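Local coordinates for ESAT-6/WXG100 secretion system protein (Streptococcus gallolyticus, PDB 7JQE) that is the EsaA subunit of the bacterial type VIIb secretion system, whose extracellular region, captured here as a two-chain assembly, probably takes part in exporting toxins across the cell envelope, at residues V123-R127 and L479-I483; V172-L176 and D464-K469; L237-Y241 and I423-Y427; A260-E266 and I390-A396; V275-S279 and K323-T327. The contacts are given in a common frame with arbitrary orientation. Residues are numbered along the deposited sequence.

Interaction 1 (V123-R127 and L479-I483); sequences VKATR and LTNEI
Build both segments as regular alpha-helix, 123-127 from the second half of helix 102-135 and 479-483 from helix 462-491, and run them antiparallel: the N-to-C directions differ by 165° (signed crossing angle -165°) and the local axes come within 10.1 Å. In register, Val123 faces Ile483 (CA to CA 7.0 Å) and Arg127 faces Leu479 (CA to CA 6.2 Å). These four residues all point their CA-to-CB bonds at the other helix.

The apolar part is small and tight. Val123, chi1 t, sets CG1 3.5 Å from CG1 of Ile483, an m,t rotamer. Leu479, also m,t, puts its CB 3.9 Å from CG of Arg127, so the arginine's aliphatic stem packs as if it were hydrophobic.

The polar part belongs to the end of that same side chain. With chi1 and chi2 t and chi3 p, Arg127 lays its guanidinium with one face over Ile483 CD1, which is 3.5 Å from Arg127 NE, and at the edge NH1 donates to Thr480 OG1 at 3.1 Å and 160°. Thr126, chi1 p, turns inward on its own helix, OG1 donating to Val123 O at 3.2 Å.

This is antiparallel packing of the N-terminal helix 102-135 against the C-terminal helix 462-491. Arg127 also reaches Leu141 O, helix 152-164 meets Thr480 through Ile159, and Glu478 of the second subunit packs on Thr126.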
# COMPACT_ATOMS: atom_id res chain seq x y z
N VAL A 123 21.56 21.00 -52.32
CA VAL A 123 22.39 20.54 -51.22
C VAL A 123 22.26 21.47 -50.02
O VAL A 123 22.32 21.02 -48.87
CB VAL A 123 23.85 20.40 -51.67
CG1 VAL A 123 24.74 20.06 -50.48
CG2 VAL A 123 23.98 19.33 -52.75
N LYS A 124 22.11 22.77 -50.27
CA LYS A 124 21.92 23.71 -49.16
C LYS A 124 20.62 23.43 -48.43
O LYS A 124 20.54 23.56 -47.20
CB LYS A 124 21.93 25.15 -49.67
CG LYS A 124 23.12 25.52 -50.56
CD LYS A 124 22.90 26.87 -51.23
CE LYS A 124 24.00 27.18 -52.24
NZ LYS A 124 23.69 28.36 -53.11
N ALA A 125 19.58 23.03 -49.17
CA ALA A 125 18.27 22.80 -48.56
C ALA A 125 18.28 21.55 -47.68
O ALA A 125 17.69 21.55 -46.59
CB ALA A 125 17.20 22.69 -49.64
N THR A 126 18.93 20.48 -48.14
CA THR A 126 19.00 19.27 -47.32
C THR A 126 19.90 19.47 -46.11
O THR A 126 19.65 18.90 -45.05
CB THR A 126 19.49 18.09 -48.15
OG1 THR A 126 20.91 18.19 -48.33
CG2 THR A 126 18.81 18.06 -49.51
N ARG A 127 20.96 20.28 -46.25
CA ARG A 127 21.77 20.61 -45.09
C ARG A 127 20.95 21.36 -44.05
O ARG A 127 21.16 21.20 -42.85
CB ARG A 127 22.98 21.43 -45.53
CG ARG A 127 24.03 21.64 -44.45
CD ARG A 127 25.12 22.61 -44.91
NE ARG A 127 24.58 23.94 -45.17
CZ ARG A 127 25.26 25.07 -44.95
NH1 ARG A 127 26.49 25.02 -44.48
NH2 ARG A 127 24.68 26.24 -45.20
N LEU A 479 28.25 17.65 -45.10
CA LEU A 479 27.45 18.38 -46.08
C LEU A 479 28.02 19.77 -46.34
O LEU A 479 28.01 20.24 -47.48
CB LEU A 479 26.00 18.48 -45.60
CG LEU A 479 25.23 17.17 -45.57
CD1 LEU A 479 24.06 17.25 -44.59
CD2 LEU A 479 24.74 16.81 -46.96
N THR A 480 28.53 20.44 -45.29
CA THR A 480 29.18 21.72 -45.50
C THR A 480 30.44 21.56 -46.35
O THR A 480 30.68 22.35 -47.27
CB THR A 480 29.51 22.38 -44.16
OG1 THR A 480 28.30 22.71 -43.48
CG2 THR A 480 30.32 23.65 -44.39
N ASN A 481 31.24 20.54 -46.05
CA ASN A 481 32.45 20.30 -46.83
C ASN A 481 32.12 20.01 -48.28
O ASN A 481 32.86 20.40 -49.19
CB ASN A 481 33.24 19.15 -46.22
CG ASN A 481 34.54 18.89 -46.94
OD1 ASN A 481 35.53 19.60 -46.73
ND2 ASN A 481 34.55 17.89 -47.81
N GLU A 482 31.00 19.32 -48.53
CA GLU A 482 30.61 19.01 -49.90
C GLU A 482 30.18 20.27 -50.64
O GLU A 482 30.49 20.44 -51.83
CB GLU A 482 29.50 17.96 -49.90
CG GLU A 482 29.97 16.58 -49.46
CD GLU A 482 28.91 15.80 -48.70
OE1 GLU A 482 27.77 16.30 -48.58
OE2 GLU A 482 29.22 14.69 -48.21
N ILE A 483 29.46 21.17 -49.96
CA ILE A 483 29.09 22.44 -50.58
C ILE A 483 30.34 23.22 -50.99
O ILE A 483 30.39 23.81 -52.07
CB ILE A 483 28.21 23.26 -49.62
CG1 ILE A 483 26.94 22.48 -49.27
CG2 ILE A 483 27.86 24.60 -50.24
CD1 ILE A 483 26.03 23.19 -48.31

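Interaction 2 (V172-L176 and D464-K469); sequences VKSAL and DVTNFK
Leu176 lies over the ring of Phe468: its CD1 sits 3.8 Å from the centroid of the Phe468 ring and 13° off the normal, a CH-pi contact over the face. Leu176 takes the t,p rotamer and Phe468 has chi1 t. Val172, chi1 t, comes at the ring edge, CG1 3.6 Å from Phe468 CD2, and fits between the phenyl and Val465, whose CG1 is 3.9 Å from Val172 CG1.

Both segments are alpha-helical and cross almost perpendicularly, at 92° with local axes 9.3 Å apart. The closest backbone pairs are Lys173 with Val465 (CA to CA 5.6 Å) and Val172 with Lys469 (CA to CA 6.0 Å). Lys173 gives its aliphatic stem, CG 3.8 Å from Val465 CG2, while its NZ is hydrogen-bonded to Asp458 O; Lys469 CG is 3.7 Å from Val172 CG2.

The result is an apolar helix crossing where short helix 169-179 lies across the start of helix 462-491, with Tyr134 against Phe468 and the backbone N of Ser183 of the second subunit hydrogen-bonded to Asp464.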
# COMPACT_ATOMS: atom_id res chain seq x y z
N VAL A 172 20.26 20.48 -28.61
CA VAL A 172 20.23 19.10 -29.06
C VAL A 172 19.22 18.29 -28.26
O VAL A 172 18.51 17.44 -28.81
CB VAL A 172 21.64 18.48 -28.98
CG1 VAL A 172 21.61 17.03 -29.43
CG2 VAL A 172 22.63 19.28 -29.83
N LYS A 173 19.14 18.54 -26.95
CA LYS A 173 18.18 17.82 -26.13
C LYS A 173 16.75 18.08 -26.59
O LYS A 173 15.94 17.16 -26.68
CB LYS A 173 18.36 18.19 -24.66
CG LYS A 173 17.62 17.29 -23.69
CD LYS A 173 17.99 17.60 -22.24
CE LYS A 173 17.43 16.55 -21.28
NZ LYS A 173 17.77 16.86 -19.86
N SER A 174 16.44 19.34 -26.91
CA SER A 174 15.12 19.66 -27.44
C SER A 174 14.88 18.98 -28.78
O SER A 174 13.77 18.50 -29.06
CB SER A 174 14.96 21.17 -27.57
OG SER A 174 15.37 21.84 -26.40
N ALA A 175 15.91 18.92 -29.62
CA ALA A 175 15.76 18.26 -30.92
C ALA A 175 15.54 16.76 -30.75
O ALA A 175 14.72 16.17 -31.45
CB ALA A 175 16.97 18.53 -31.81
N LEU A 176 16.26 16.13 -29.82
CA LEU A 176 16.04 14.71 -29.57
C LEU A 176 14.65 14.47 -28.99
O LEU A 176 13.97 13.51 -29.36
CB LEU A 176 17.12 14.17 -28.63
CG LEU A 176 17.09 12.67 -28.36
CD1 LEU A 176 17.29 11.87 -29.65
CD2 LEU A 176 18.12 12.28 -27.31
N ASP A 464 22.99 10.12 -24.48
CA ASP A 464 22.20 10.09 -25.71
C ASP A 464 22.22 11.45 -26.40
O ASP A 464 22.33 11.52 -27.63
CB ASP A 464 20.76 9.67 -25.41
CG ASP A 464 20.62 8.16 -25.22
OD1 ASP A 464 21.61 7.44 -25.44
OD2 ASP A 464 19.52 7.71 -24.84
N VAL A 465 22.11 12.53 -25.62
CA VAL A 465 22.19 13.87 -26.21
C VAL A 465 23.57 14.09 -26.83
O VAL A 465 23.69 14.69 -27.90
CB VAL A 465 21.87 14.94 -25.15
CG1 VAL A 465 22.22 16.33 -25.68
CG2 VAL A 465 20.40 14.86 -24.76
N THR A 466 24.62 13.61 -26.16
CA THR A 466 25.97 13.76 -26.71
C THR A 466 26.10 13.02 -28.03
O THR A 466 26.58 13.57 -29.03
CB THR A 466 27.00 13.25 -25.70
OG1 THR A 466 27.21 14.25 -24.69
CG2 THR A 466 28.32 12.95 -26.41
N ASN A 467 25.69 11.75 -28.06
CA ASN A 467 25.81 10.96 -29.28
C ASN A 467 24.91 11.50 -30.39
O ASN A 467 25.28 11.44 -31.57
CB ASN A 467 25.48 9.49 -28.99
CG ASN A 467 26.58 8.80 -28.21
OD1 ASN A 467 27.73 9.25 -28.20
ND2 ASN A 467 26.24 7.70 -27.55
N PHE A 468 23.74 12.02 -30.03
CA PHE A 468 22.88 12.66 -31.03
C PHE A 468 23.55 13.91 -31.59
O PHE A 468 23.54 14.14 -32.80
CB PHE A 468 21.53 13.00 -30.41
CG PHE A 468 20.44 13.30 -31.41
CD1 PHE A 468 19.96 12.30 -32.24
CD2 PHE A 468 19.89 14.56 -31.49
CE1 PHE A 468 18.95 12.57 -33.15
CE2 PHE A 468 18.88 14.83 -32.39
CZ PHE A 468 18.41 13.83 -33.23
N LYS A 469 24.13 14.73 -30.71
CA LYS A 469 24.88 15.89 -31.15
C LYS A 469 26.02 15.48 -32.08
O LYS A 469 26.28 16.14 -33.09
CB LYS A 469 25.42 16.65 -29.93
CG LYS A 469 26.09 17.98 -30.23
CD LYS A 469 26.80 18.53 -29.01
CE LYS A 469 27.33 19.93 -29.26
NZ LYS A 469 28.05 20.48 -28.08

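Interaction 3 (L237-Y241 and I423-Y427); sequences LLGKY and IQTLY. With EDO (1,2-ethanediol), chain H; EDO (1,2-ethanediol), chain M.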
# COMPACT_ATOMS: atom_id res chain seq x y z
N LEU A 237 -7.23 10.74 4.36
CA LEU A 237 -6.69 10.49 3.02
C LEU A 237 -7.70 9.76 2.15
O LEU A 237 -7.89 10.11 0.98
CB LEU A 237 -5.39 9.70 3.13
CG LEU A 237 -4.76 9.20 1.82
CD1 LEU A 237 -4.47 10.36 0.88
CD2 LEU A 237 -3.49 8.40 2.09
N LEU A 238 -8.36 8.73 2.70
CA LEU A 238 -9.40 8.05 1.94
C LEU A 238 -10.49 9.02 1.51
O LEU A 238 -11.11 8.83 0.46
CB LEU A 238 -10.01 6.91 2.77
CG LEU A 238 -9.04 5.83 3.24
CD1 LEU A 238 -9.75 4.84 4.15
CD2 LEU A 238 -8.45 5.12 2.05
N GLY A 239 -10.74 10.06 2.30
CA GLY A 239 -11.69 11.07 1.89
C GLY A 239 -11.21 11.86 0.68
O GLY A 239 -11.98 12.12 -0.24
N LYS A 240 -9.93 12.23 0.68
CA LYS A 240 -9.37 12.95 -0.47
C LYS A 240 -9.52 12.13 -1.74
O LYS A 240 -9.93 12.65 -2.79
CB LYS A 240 -7.90 13.28 -0.23
CG LYS A 240 -7.64 14.64 0.40
CD LYS A 240 -6.15 14.92 0.46
CE LYS A 240 -5.86 16.27 1.09
NZ LYS A 240 -4.45 16.38 1.56
N TYR A 241 -9.21 10.83 -1.67
CA TYR A 241 -9.32 9.97 -2.84
C TYR A 241 -10.77 9.82 -3.28
O TYR A 241 -11.08 9.93 -4.47
CB TYR A 241 -8.70 8.61 -2.52
CG TYR A 241 -8.49 7.74 -3.73
CD1 TYR A 241 -7.28 7.77 -4.43
CD2 TYR A 241 -9.48 6.88 -4.18
CE1 TYR A 241 -7.07 6.97 -5.54
CE2 TYR A 241 -9.28 6.08 -5.28
CZ TYR A 241 -8.07 6.13 -5.96
OH TYR A 241 -7.88 5.32 -7.06
N ILE A 423 -3.10 4.02 -1.60
CA ILE A 423 -3.17 5.42 -2.00
C ILE A 423 -1.85 6.13 -1.69
O ILE A 423 -1.31 6.86 -2.53
CB ILE A 423 -4.36 6.12 -1.32
CG1 ILE A 423 -5.66 5.43 -1.71
CG2 ILE A 423 -4.39 7.59 -1.69
CD1 ILE A 423 -6.89 5.93 -0.95
N GLN A 424 -1.33 5.93 -0.48
CA GLN A 424 -0.07 6.57 -0.10
C GLN A 424 1.05 6.23 -1.07
O GLN A 424 1.87 7.10 -1.41
CB GLN A 424 0.30 6.14 1.32
CG GLN A 424 1.66 6.63 1.78
CD GLN A 424 2.03 6.10 3.15
OE1 GLN A 424 1.42 5.15 3.65
NE2 GLN A 424 3.03 6.72 3.77
N THR A 425 1.12 4.98 -1.52
CA THR A 425 2.24 4.51 -2.33
C THR A 425 2.15 4.99 -3.77
O THR A 425 3.18 5.10 -4.45
CB THR A 425 2.32 2.99 -2.29
OG1 THR A 425 2.35 2.54 -0.93
CG2 THR A 425 3.56 2.49 -3.01
N LEU A 426 0.94 5.25 -4.26
CA LEU A 426 0.74 5.68 -5.63
C LEU A 426 0.79 7.20 -5.78
O LEU A 426 1.29 7.70 -6.80
CB LEU A 426 -0.60 5.16 -6.16
CG LEU A 426 -0.71 3.65 -6.34
CD1 LEU A 426 -2.12 3.23 -6.72
CD2 LEU A 426 0.30 3.15 -7.37
N TYR A 427 0.30 7.95 -4.80
CA TYR A 427 0.18 9.39 -4.95
C TYR A 427 1.11 10.20 -4.06
O TYR A 427 1.15 11.43 -4.18
CB TYR A 427 -1.27 9.82 -4.69
CG TYR A 427 -2.20 9.31 -5.77
CD1 TYR A 427 -2.79 8.06 -5.65
CD2 TYR A 427 -2.46 10.06 -6.91
CE1 TYR A 427 -3.63 7.58 -6.64
CE2 TYR A 427 -3.30 9.59 -7.90
CZ TYR A 427 -3.88 8.34 -7.76
OH TYR A 427 -4.71 7.86 -8.74
C1 EDO H . 5.63 5.15 0.54
O1 EDO H . 6.89 5.80 0.71
C2 EDO H . 4.58 6.21 0.22
O2 EDO H . 4.99 7.01 -0.90
C1 EDO M . -5.13 9.97 -11.01
O1 EDO M . -4.13 9.09 -11.53
C2 EDO M . -4.53 11.34 -10.73
O2 EDO M . -5.54 12.25 -10.29
O HOH W 1 -5.77 5.08 -8.69
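A helix-helix packing core near the middle of the elongated chain is what this contact makes: helix 225-244 meets the C-terminal end of helix 396-427, the short axes 11.5 Å apart and crossing at 58°. Ile423 is its centre. Its CD1 lies 3.5 Å from Leu238 CD2 and 3.6 Å from Tyr241 CB, and its CG2 is 3.8 Å from Leu237 CD1, so three residues from one turn of the first helix close round a single isoleucine. Ile423 CG1 also sits over one face of the Tyr241 ring. Helix 191-200 packs on Tyr241 through Glu193, Ile196 and Met200, which helps to bury it.

The second meeting point is a tyrosine pair. The Tyr241 and Tyr427 rings are oblique, planes at 72° and centroids 5.9 Å apart, with CE1 of Tyr241 3.7 Å from CE1 of Tyr427. Their phenol ends are joined by one water, 2.7 Å from Tyr241 OH and 3.0 Å from Tyr427 OH.

Interaction 4 (A260-E266 and I390-A396); sequences AEDAKPE and IYVTDTA. With EDO (1,2-ethanediol), chain C; EDO (1,2-ethanediol), chain V.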
# COMPACT_ATOMS: atom_id res chain seq x y z
N ALA A 260 -23.56 -2.03 26.22
CA ALA A 260 -23.65 -3.23 27.05
C ALA A 260 -23.64 -2.85 28.52
O ALA A 260 -22.77 -2.09 28.97
CB ALA A 260 -22.50 -4.19 26.73
N GLU A 261 -24.60 -3.38 29.27
CA GLU A 261 -24.73 -3.10 30.70
C GLU A 261 -24.66 -4.39 31.50
O GLU A 261 -25.24 -5.41 31.10
CB GLU A 261 -26.05 -2.37 31.01
CG GLU A 261 -26.09 -0.92 30.55
CD GLU A 261 -25.06 -0.05 31.25
OE1 GLU A 261 -24.71 -0.35 32.41
OE2 GLU A 261 -24.58 0.92 30.63
N ASP A 262 -23.94 -4.35 32.61
CA ASP A 262 -23.91 -5.47 33.53
C ASP A 262 -25.22 -5.55 34.30
O ASP A 262 -25.93 -4.56 34.45
CB ASP A 262 -22.73 -5.34 34.49
CG ASP A 262 -21.39 -5.31 33.78
OD1 ASP A 262 -20.92 -6.39 33.36
OD2 ASP A 262 -20.82 -4.20 33.62
N ALA A 263 -25.54 -6.75 34.79
CA ALA A 263 -26.66 -6.89 35.70
C ALA A 263 -26.47 -5.97 36.89
O ALA A 263 -25.34 -5.66 37.29
CB ALA A 263 -26.80 -8.34 36.17
N LYS A 264 -27.58 -5.52 37.46
CA LYS A 264 -27.56 -4.69 38.66
C LYS A 264 -28.30 -5.41 39.79
O LYS A 264 -29.54 -5.48 39.78
CB LYS A 264 -28.19 -3.32 38.39
CG LYS A 264 -27.74 -2.23 39.34
CD LYS A 264 -26.24 -1.98 39.23
CE LYS A 264 -25.79 -0.84 40.14
NZ LYS A 264 -24.31 -0.67 40.14
N PRO A 265 -27.58 -5.98 40.75
CA PRO A 265 -28.26 -6.71 41.83
C PRO A 265 -28.95 -5.75 42.80
O PRO A 265 -28.59 -4.58 42.93
CB PRO A 265 -27.12 -7.47 42.52
CG PRO A 265 -25.91 -6.65 42.23
CD PRO A 265 -26.12 -6.04 40.87
N GLU A 266 -29.95 -6.28 43.50
CA GLU A 266 -30.72 -5.48 44.43
C GLU A 266 -29.91 -5.22 45.70
O GLU A 266 -29.35 -6.15 46.29
CB GLU A 266 -32.04 -6.17 44.77
CG GLU A 266 -33.21 -5.22 44.88
CD GLU A 266 -33.58 -4.60 43.54
OE1 GLU A 266 -33.31 -5.24 42.50
OE2 GLU A 266 -34.12 -3.48 43.53
N ILE A 390 -23.55 -10.44 47.05
CA ILE A 390 -23.91 -10.01 45.71
C ILE A 390 -22.63 -9.66 44.95
O ILE A 390 -21.61 -9.31 45.53
CB ILE A 390 -24.89 -8.82 45.71
CG1 ILE A 390 -24.31 -7.64 46.49
CG2 ILE A 390 -26.24 -9.24 46.27
CD1 ILE A 390 -24.98 -6.32 46.18
N TYR A 391 -22.72 -9.76 43.63
CA TYR A 391 -21.57 -9.59 42.74
C TYR A 391 -21.91 -8.48 41.75
O TYR A 391 -22.81 -8.65 40.92
CB TYR A 391 -21.24 -10.90 42.03
CG TYR A 391 -22.47 -11.58 41.48
CD1 TYR A 391 -22.88 -11.38 40.17
CD2 TYR A 391 -23.24 -12.42 42.28
CE1 TYR A 391 -24.02 -11.99 39.66
CE2 TYR A 391 -24.37 -13.05 41.79
CZ TYR A 391 -24.76 -12.83 40.48
OH TYR A 391 -25.89 -13.45 39.98
N VAL A 392 -21.22 -7.35 41.85
CA VAL A 392 -21.36 -6.27 40.88
C VAL A 392 -20.24 -6.43 39.87
O VAL A 392 -19.08 -6.15 40.17
CB VAL A 392 -21.32 -4.89 41.55
CG1 VAL A 392 -21.62 -3.81 40.52
CG2 VAL A 392 -22.31 -4.83 42.70
N THR A 393 -20.58 -6.90 38.67
CA THR A 393 -19.58 -7.13 37.64
C THR A 393 -19.42 -5.90 36.76
O THR A 393 -20.33 -5.08 36.62
CB THR A 393 -19.95 -8.34 36.78
OG1 THR A 393 -21.08 -8.01 35.96
CG2 THR A 393 -20.32 -9.53 37.66
N ASP A 394 -18.23 -5.79 36.16
CA ASP A 394 -17.85 -4.63 35.35
C ASP A 394 -17.38 -5.06 33.96
O ASP A 394 -16.66 -4.31 33.30
CB ASP A 394 -16.75 -3.83 36.05
CG ASP A 394 -16.74 -2.38 35.65
OD1 ASP A 394 -17.56 -2.00 34.78
OD2 ASP A 394 -15.93 -1.62 36.22
N THR A 395 -17.78 -6.24 33.51
CA THR A 395 -17.20 -6.87 32.33
C THR A 395 -18.19 -7.01 31.18
O THR A 395 -17.93 -7.78 30.24
CB THR A 395 -16.63 -8.24 32.70
OG1 THR A 395 -17.69 -9.07 33.20
CG2 THR A 395 -15.56 -8.09 33.77
N ALA A 396 -19.31 -6.29 31.22
CA ALA A 396 -20.31 -6.43 30.17
C ALA A 396 -19.78 -5.92 28.83
O ALA A 396 -19.92 -6.58 27.80
CB ALA A 396 -21.59 -5.67 30.55
C1 EDO C . -15.21 -1.38 32.04
O1 EDO C . -15.50 -2.72 31.62
C2 EDO C . -13.70 -1.15 32.08
O2 EDO C . -13.13 -1.44 30.79
C1 EDO V . -21.57 1.23 29.12
O1 EDO V . -20.86 0.59 28.05
C2 EDO V . -20.60 1.65 30.22
O2 EDO V . -19.95 0.50 30.77
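Asp262 is the side chain to look at first. Its chi1 is m, and the carboxylate reaches across so that OD1 accepts from Thr393 OG1 at 3.1 Å and, weakly, from Thr395 N at 3.1 Å; Ala396 N is 2.7 Å from Asp262 OD1. Thr393 holds chi1 p, which turns its hydroxyl to that oxygen. The other carboxylate atom is less well placed: Asp262 OD2 stands 3.2 Å from Thr393 O, two acceptors, and 4.1 Å from Asp394 OD1, a like charge, although Asp394 has its CA-to-CB bond directed away.

The end-to-end directions of the two segments are 169° apart. Segment 260-266 is extended; 390-396 is extended as far as Thr393, then turns into the helix. They form the neck between the helical part and the beta domain: 260-266 leads from helix 225-244 up to strand 268-275, and 390-396 leaves strand 382-392 for helix 396-427, with Thr395 at the N-cap position.

Toward the beta domain, Pro265 sets CG 4.1 Å from both Ile390 CD1 and Val392 CG2. Lys264 starts away but curls back through chi2 p until NZ is 4.2 Å from Val392 CG1; that NZ makes a weak hydrogen bond to Leu366 O. At the helical end, Ala260 CB meets Ala396 CB at 4.2 Å.

Interaction 5 (V275-S279 and K323-T327); sequences VAPTS and KEDPT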
# COMPACT_ATOMS: atom_id res chain seq x y z
N VAL A 275 -39.60 -18.00 64.50
CA VAL A 275 -39.06 -18.09 65.85
C VAL A 275 -40.14 -18.66 66.77
O VAL A 275 -41.34 -18.60 66.49
CB VAL A 275 -38.55 -16.73 66.37
CG1 VAL A 275 -37.42 -16.22 65.49
CG2 VAL A 275 -39.69 -15.72 66.43
N ALA A 276 -39.70 -19.21 67.90
CA ALA A 276 -40.59 -19.79 68.90
C ALA A 276 -39.92 -19.71 70.26
O ALA A 276 -38.70 -19.91 70.35
CB ALA A 276 -40.94 -21.25 68.57
N PRO A 277 -40.67 -19.42 71.32
CA PRO A 277 -40.07 -19.35 72.65
C PRO A 277 -39.56 -20.71 73.11
O PRO A 277 -39.93 -21.76 72.58
CB PRO A 277 -41.22 -18.86 73.53
CG PRO A 277 -42.46 -19.29 72.81
CD PRO A 277 -42.12 -19.17 71.35
N THR A 278 -38.69 -20.68 74.12
CA THR A 278 -38.18 -21.90 74.75
C THR A 278 -39.06 -22.22 75.95
O THR A 278 -39.08 -21.48 76.94
CB THR A 278 -36.72 -21.74 75.16
OG1 THR A 278 -36.65 -21.10 76.45
CG2 THR A 278 -35.96 -20.89 74.14
N SER A 279 -39.80 -23.32 75.86
CA SER A 279 -40.70 -23.74 76.93
C SER A 279 -40.01 -23.74 78.29
O SER A 279 -40.55 -24.27 79.26
CB SER A 279 -41.26 -25.14 76.63
OG SER A 279 -40.21 -26.06 76.36
N LYS A 323 -45.60 -22.65 80.99
CA LYS A 323 -44.40 -21.87 81.30
C LYS A 323 -43.54 -21.69 80.05
O LYS A 323 -42.40 -22.14 79.97
CB LYS A 323 -43.62 -22.52 82.43
CG LYS A 323 -43.79 -24.03 82.54
CD LYS A 323 -44.99 -24.38 83.40
CE LYS A 323 -45.09 -25.88 83.64
NZ LYS A 323 -46.12 -26.21 84.67
N GLU A 324 -44.12 -21.01 79.06
CA GLU A 324 -43.40 -20.63 77.84
C GLU A 324 -42.86 -19.21 78.04
O GLU A 324 -43.46 -18.21 77.63
CB GLU A 324 -44.31 -20.72 76.62
CG GLU A 324 -45.63 -20.00 76.80
CD GLU A 324 -46.56 -20.17 75.62
OE1 GLU A 324 -46.08 -20.10 74.47
OE2 GLU A 324 -47.77 -20.40 75.85
N ASP A 325 -41.70 -19.14 78.68
CA ASP A 325 -41.17 -17.87 79.15
C ASP A 325 -40.78 -16.97 77.99
O ASP A 325 -40.60 -17.43 76.86
CB ASP A 325 -39.95 -18.12 80.05
CG ASP A 325 -39.72 -19.59 80.31
OD1 ASP A 325 -39.29 -20.31 79.38
OD2 ASP A 325 -39.96 -20.04 81.45
N PRO A 326 -40.66 -15.67 78.24
CA PRO A 326 -40.21 -14.75 77.19
C PRO A 326 -38.83 -15.12 76.67
O PRO A 326 -37.96 -15.54 77.43
CB PRO A 326 -40.20 -13.38 77.89
CG PRO A 326 -41.17 -13.54 79.03
CD PRO A 326 -41.04 -14.96 79.48
N THR A 327 -38.64 -14.96 75.36
CA THR A 327 -37.40 -15.31 74.69
C THR A 327 -36.98 -14.16 73.78
O THR A 327 -37.77 -13.72 72.93
CB THR A 327 -37.54 -16.60 73.89
OG1 THR A 327 -38.24 -17.58 74.67
CG2 THR A 327 -36.17 -17.15 73.52
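Pro277 and Thr327 bury the largest areas here, 59 and 58 Å², and the geometry is easiest to follow from them. Thr327, at the start of strand 327-335, has its CA-to-CB bond directed toward the other segment, and chi1 m places OG1 3.2 Å from Pro277 CA and 3.4 Å from Pro277 CB. The same OG1 accepts a hydrogen bond from Thr278 N (3.2 Å, 159°) and gives a weak one to Asp325 O at 3.2 Å, within its own segment. One hydroxyl therefore ties the backbone just after Pro277 to the backbone two residues before the strand. The Pro277 ring touches Asp325 O (CB, 3.7 Å) and the Glu324 carboxylate (CG to OE1, 4.1 Å).

Ser279 buries 46 Å², and Thr278 45 Å². Thr278 brings its methyl CG2 to 3.8 Å from Thr327 CG2. Ser279 is the last residue modelled before the gap 280-321, and its CA lies 4.2 Å from the CA of Glu324. The contact thus closes the base of a long unmodelled, probably flexible, excursion at the far tip of the beta domain, where Thr278 and Ser279 of the second subunit pack nearby.

Thr327 OG1 supplies the firm hydrogen bond. The short acceptor pairs, Thr278 O to Asp325 OD1 at 2.7 Å and Ser279 O to Lys323 O at 2.9 Å, are not attractions and probably reflect poorly defined chain beside the gap.

Overall arrangement
The five contacts are strung along a rod-like chain, with centres about 145 Å apart between interactions 1 and 5. They nest in sequence, each lying inside the loop closed by the one before. Interactions 1, 2 and 3 are buried helix packings; 1 and 2 share helix 462-491, their centres about 21 Å apart, yet one is antiparallel with a guanidinium hydrogen bond and the other nearly perpendicular and apolar, while 3 adds a water between tyrosines. Interactions 4 and 5 are surface contacts of mostly non-helical chain; in 4 a carboxylate accepts from a hydroxyl, in 5 a threonine hydroxyl accepts from a backbone N, and both add a proline. Strand 382-392 is followed, after a short loop, by helix 396-427 of interaction 3.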